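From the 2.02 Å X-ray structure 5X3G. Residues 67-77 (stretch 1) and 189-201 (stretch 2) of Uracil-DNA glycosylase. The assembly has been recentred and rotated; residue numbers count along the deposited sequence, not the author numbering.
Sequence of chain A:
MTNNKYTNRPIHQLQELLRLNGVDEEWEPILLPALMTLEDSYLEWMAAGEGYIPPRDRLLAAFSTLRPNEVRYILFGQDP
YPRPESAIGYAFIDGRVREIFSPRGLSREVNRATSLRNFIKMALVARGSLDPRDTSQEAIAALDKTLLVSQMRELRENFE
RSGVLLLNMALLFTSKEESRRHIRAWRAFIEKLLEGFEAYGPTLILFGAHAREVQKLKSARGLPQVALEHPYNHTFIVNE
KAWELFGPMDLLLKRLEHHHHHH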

# COMPACT_ATOMS: atom_id res chain seq x y z
N ARG A 67 4.95 12.31 6.19
CA ARG A 67 5.38 12.50 7.57
C ARG A 67 4.28 12.01 8.51
O ARG A 67 3.11 11.97 8.12
CB ARG A 67 5.69 13.98 7.83
CG ARG A 67 6.60 14.58 6.77
CD ARG A 67 7.99 13.97 6.83
NE ARG A 67 9.04 14.99 6.92
CZ ARG A 67 9.70 15.45 5.86
NH1 ARG A 67 9.42 15.00 4.65
NH2 ARG A 67 10.65 16.37 6.02
N PRO A 68 4.63 11.61 9.74
CA PRO A 68 3.63 10.95 10.60
C PRO A 68 2.31 11.69 10.75
O PRO A 68 1.26 11.04 10.79
CB PRO A 68 4.37 10.82 11.93
CG PRO A 68 5.81 10.72 11.55
CD PRO A 68 5.97 11.62 10.35
N ASN A 69 2.33 13.02 10.83
CA ASN A 69 1.09 13.77 11.04
C ASN A 69 0.29 13.98 9.76
O ASN A 69 -0.79 14.56 9.83
CB ASN A 69 1.39 15.12 11.69
CG ASN A 69 1.97 16.13 10.72
OD1 ASN A 69 2.70 15.77 9.80
ND2 ASN A 69 1.65 17.40 10.92
N GLU A 70 0.80 13.53 8.61
CA GLU A 70 0.05 13.59 7.36
C GLU A 70 -0.69 12.30 7.06
O GLU A 70 -1.45 12.25 6.09
CB GLU A 70 1.00 13.94 6.21
CG GLU A 70 1.92 15.11 6.49
CD GLU A 70 2.93 15.33 5.39
OE1 GLU A 70 3.59 14.35 4.98
OE2 GLU A 70 3.06 16.48 4.93
N VAL A 71 -0.49 11.26 7.86
CA VAL A 71 -1.17 9.98 7.66
C VAL A 71 -2.62 10.13 8.10
O VAL A 71 -2.90 10.32 9.29
CB VAL A 71 -0.47 8.84 8.42
CG1 VAL A 71 -1.22 7.53 8.20
CG2 VAL A 71 0.97 8.72 7.98
N ARG A 72 -3.54 10.07 7.15
CA ARG A 72 -4.97 10.05 7.44
C ARG A 72 -5.56 8.65 7.34
O ARG A 72 -6.57 8.37 8.00
CB ARG A 72 -5.72 10.97 6.48
CG ARG A 72 -5.09 12.35 6.34
CD ARG A 72 -5.80 13.17 5.28
NE ARG A 72 -7.26 13.03 5.35
CZ ARG A 72 -8.08 13.24 4.33
NH1 ARG A 72 -7.59 13.59 3.14
NH2 ARG A 72 -9.38 13.10 4.48
N TYR A 73 -4.95 7.78 6.54
CA TYR A 73 -5.41 6.41 6.36
C TYR A 73 -4.20 5.49 6.32
O TYR A 73 -3.10 5.90 5.94
CB TYR A 73 -6.20 6.23 5.06
CG TYR A 73 -7.47 7.05 4.95
CD1 TYR A 73 -8.68 6.56 5.43
CD2 TYR A 73 -7.46 8.30 4.36
CE1 TYR A 73 -9.84 7.31 5.32
CE2 TYR A 73 -8.61 9.05 4.25
CZ TYR A 73 -9.80 8.55 4.73
OH TYR A 73 -10.95 9.30 4.62
N ILE A 74 -4.42 4.24 6.71
CA ILE A 74 -3.43 3.18 6.55
C ILE A 74 -4.11 2.05 5.78
O ILE A 74 -4.92 1.31 6.35
CB ILE A 74 -2.88 2.67 7.89
CG1 ILE A 74 -2.32 3.83 8.72
CG2 ILE A 74 -1.81 1.61 7.66
CD1 ILE A 74 -1.63 3.38 9.98
N LEU A 75 -3.78 1.93 4.50
CA LEU A 75 -4.35 0.90 3.64
C LEU A 75 -3.42 -0.31 3.65
O LEU A 75 -2.24 -0.19 3.29
CB LEU A 75 -4.53 1.44 2.22
CG LEU A 75 -5.37 0.65 1.22
CD1 LEU A 75 -5.83 1.59 0.13
CD2 LEU A 75 -4.58 -0.50 0.60
N PHE A 76 -3.96 -1.46 4.04
CA PHE A 76 -3.13 -2.64 4.27
C PHE A 76 -3.03 -3.54 3.04
O PHE A 76 -3.97 -3.66 2.25
CB PHE A 76 -3.66 -3.45 5.45
CG PHE A 76 -3.29 -2.90 6.79
CD1 PHE A 76 -2.06 -3.21 7.37
CD2 PHE A 76 -4.16 -2.08 7.49
CE1 PHE A 76 -1.72 -2.71 8.62
CE2 PHE A 76 -3.82 -1.58 8.74
CZ PHE A 76 -2.60 -1.89 9.30
N GLY A 77 -1.86 -4.17 2.90
CA GLY A 77 -1.72 -5.36 2.10
C GLY A 77 -1.07 -6.45 2.93
O GLY A 77 -0.69 -6.23 4.08
N PHE A 189 6.19 -5.65 14.65
CA PHE A 189 6.46 -4.37 14.01
C PHE A 189 5.16 -3.63 13.73
O PHE A 189 5.04 -2.43 14.02
CB PHE A 189 7.24 -4.60 12.71
CG PHE A 189 7.28 -3.40 11.80
CD1 PHE A 189 8.28 -2.45 11.93
CD2 PHE A 189 6.34 -3.23 10.80
CE1 PHE A 189 8.33 -1.35 11.10
CE2 PHE A 189 6.38 -2.13 9.96
CZ PHE A 189 7.38 -1.19 10.11
N ILE A 190 4.16 -4.32 13.17
CA ILE A 190 2.89 -3.67 12.85
C ILE A 190 2.21 -3.19 14.12
O ILE A 190 1.72 -2.05 14.20
CB ILE A 190 1.98 -4.61 12.04
CG1 ILE A 190 2.63 -4.97 10.70
CG2 ILE A 190 0.64 -3.95 11.80
CD1 ILE A 190 2.90 -3.78 9.83
N GLU A 191 2.15 -4.05 15.14
CA GLU A 191 1.51 -3.68 16.40
C GLU A 191 2.16 -2.46 17.02
O GLU A 191 1.47 -1.55 17.50
CB GLU A 191 1.55 -4.86 17.38
N LYS A 192 3.50 -2.40 17.01
CA LYS A 192 4.18 -1.23 17.56
C LYS A 192 3.92 0.01 16.72
O LYS A 192 3.74 1.11 17.26
CB LYS A 192 5.68 -1.50 17.67
CG LYS A 192 6.42 -0.43 18.45
CD LYS A 192 5.91 -0.37 19.88
CE LYS A 192 6.57 0.74 20.65
NZ LYS A 192 6.16 0.73 22.09
N LEU A 193 3.89 -0.14 15.39
CA LEU A 193 3.64 1.01 14.52
C LEU A 193 2.24 1.57 14.73
O LEU A 193 2.06 2.80 14.75
CB LEU A 193 3.84 0.60 13.06
CG LEU A 193 4.02 1.74 12.05
CD1 LEU A 193 5.42 2.31 12.15
CD2 LEU A 193 3.73 1.27 10.64
N LEU A 194 1.24 0.70 14.90
CA LEU A 194 -0.12 1.18 15.16
C LEU A 194 -0.23 1.77 16.55
O LEU A 194 -0.97 2.75 16.76
CB LEU A 194 -1.12 0.04 14.97
CG LEU A 194 -1.25 -0.48 13.54
CD1 LEU A 194 -2.36 -1.50 13.44
CD2 LEU A 194 -1.49 0.68 12.58
N GLU A 195 0.47 1.20 17.53
CA GLU A 195 0.60 1.84 18.83
C GLU A 195 1.09 3.28 18.68
O GLU A 195 0.56 4.20 19.29
CB GLU A 195 1.55 1.04 19.72
CG GLU A 195 2.09 1.79 20.92
CD GLU A 195 2.75 0.87 21.94
OE1 GLU A 195 2.71 -0.36 21.74
OE2 GLU A 195 3.31 1.39 22.92
N GLY A 196 2.10 3.48 17.83
CA GLY A 196 2.65 4.81 17.62
C GLY A 196 1.70 5.78 16.95
O GLY A 196 1.85 7.00 17.12
N PHE A 197 0.72 5.28 16.19
CA PHE A 197 -0.24 6.13 15.50
C PHE A 197 -1.49 6.42 16.33
O PHE A 197 -2.40 7.09 15.83
CB PHE A 197 -0.67 5.49 14.18
CG PHE A 197 0.31 5.69 13.06
CD1 PHE A 197 0.52 6.95 12.52
CD2 PHE A 197 1.01 4.61 12.53
CE1 PHE A 197 1.41 7.13 11.48
CE2 PHE A 197 1.90 4.79 11.50
CZ PHE A 197 2.10 6.05 10.97
N GLU A 198 -1.55 5.94 17.57
CA GLU A 198 -2.77 6.06 18.37
C GLU A 198 -3.18 7.52 18.54
O GLU A 198 -4.37 7.85 18.46
CB GLU A 198 -2.57 5.38 19.73
CG GLU A 198 -3.85 5.12 20.51
CD GLU A 198 -4.37 6.35 21.24
OE1 GLU A 198 -5.59 6.44 21.48
OE2 GLU A 198 -3.54 7.23 21.57
N ALA A 199 -2.21 8.41 18.78
CA ALA A 199 -2.54 9.82 18.96
C ALA A 199 -3.07 10.43 17.67
O ALA A 199 -4.02 11.23 17.69
CB ALA A 199 -1.31 10.59 19.45
N TYR A 200 -2.48 10.07 16.53
CA TYR A 200 -2.90 10.65 15.26
C TYR A 200 -4.26 10.14 14.82
O TYR A 200 -5.00 10.85 14.13
CB TYR A 200 -1.85 10.35 14.19
CG TYR A 200 -0.46 10.87 14.52
CD1 TYR A 200 -0.06 12.14 14.11
CD2 TYR A 200 0.43 10.10 15.24
CE1 TYR A 200 1.20 12.62 14.41
CE2 TYR A 200 1.70 10.57 15.55
CZ TYR A 200 2.08 11.83 15.13
OH TYR A 200 3.33 12.30 15.43
N GLY A 201 -4.61 8.92 15.21
CA GLY A 201 -5.89 8.32 14.89
C GLY A 201 -6.23 8.21 13.41
O GLY A 201 -7.33 8.58 12.99
O HOH W 1 -5.46 11.11 11.25

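What does Tyr200, the residue with the most surface covered here, rest against? Its ring packs on Pro68 and Asn69, the first two residues of the 3-10 segment. Pro68 O sits over one face of the ring, 3.7 Å from Tyr200 CD1, while Asn69 CA comes within 3.6 Å of Tyr200 CE1. Pro68 also adds an apolar contact, its CB lying 4.1 Å from Tyr200 CZ. The closest partners of the ring are thus backbone atoms, with CB of both residues also near, and the side chain of Asn69 turns its end away from the contact.

How does Phe197 use its ring? It meets three residues of the other stretch. Ile74 CD1 stands over one face, 4.3 Å from the ring centroid and 27° off the normal, a CH-pi arrangement. Pro68 O approaches the edge, 4.0 Å from Phe197 CE1, and that same ring atom is 3.9 Å from Val71 CG2. A buried ring approached in these ways links the 3-10 segment to the start of the strand.

What carries the contact on along the strand? Ile74 and Phe76, two residues apart, both direct their CA-to-CB bonds toward the helix, as the alternation of a strand allows; Leu75 between them is out of reach. Ile74 CD1 touches Leu194 CD2 at 3.8 Å, and Leu194 CD1 meets the edge of the Phe76 ring, 4.2 Å from CZ of Phe76. Ile190 CG2 lies 4.1 Å from Phe76 CE1. Because strand and helix run nearly antiparallel, at 164°, later strand residues meet earlier helix residues.

Does any polar bond join the stretches? No direct hydrogen bond crosses, so the direct contact is one of packing. One water bridges them, donating to Tyr200 O at 2.9 Å from its oxygen and, weakly, to Val71 O at 3.3 Å.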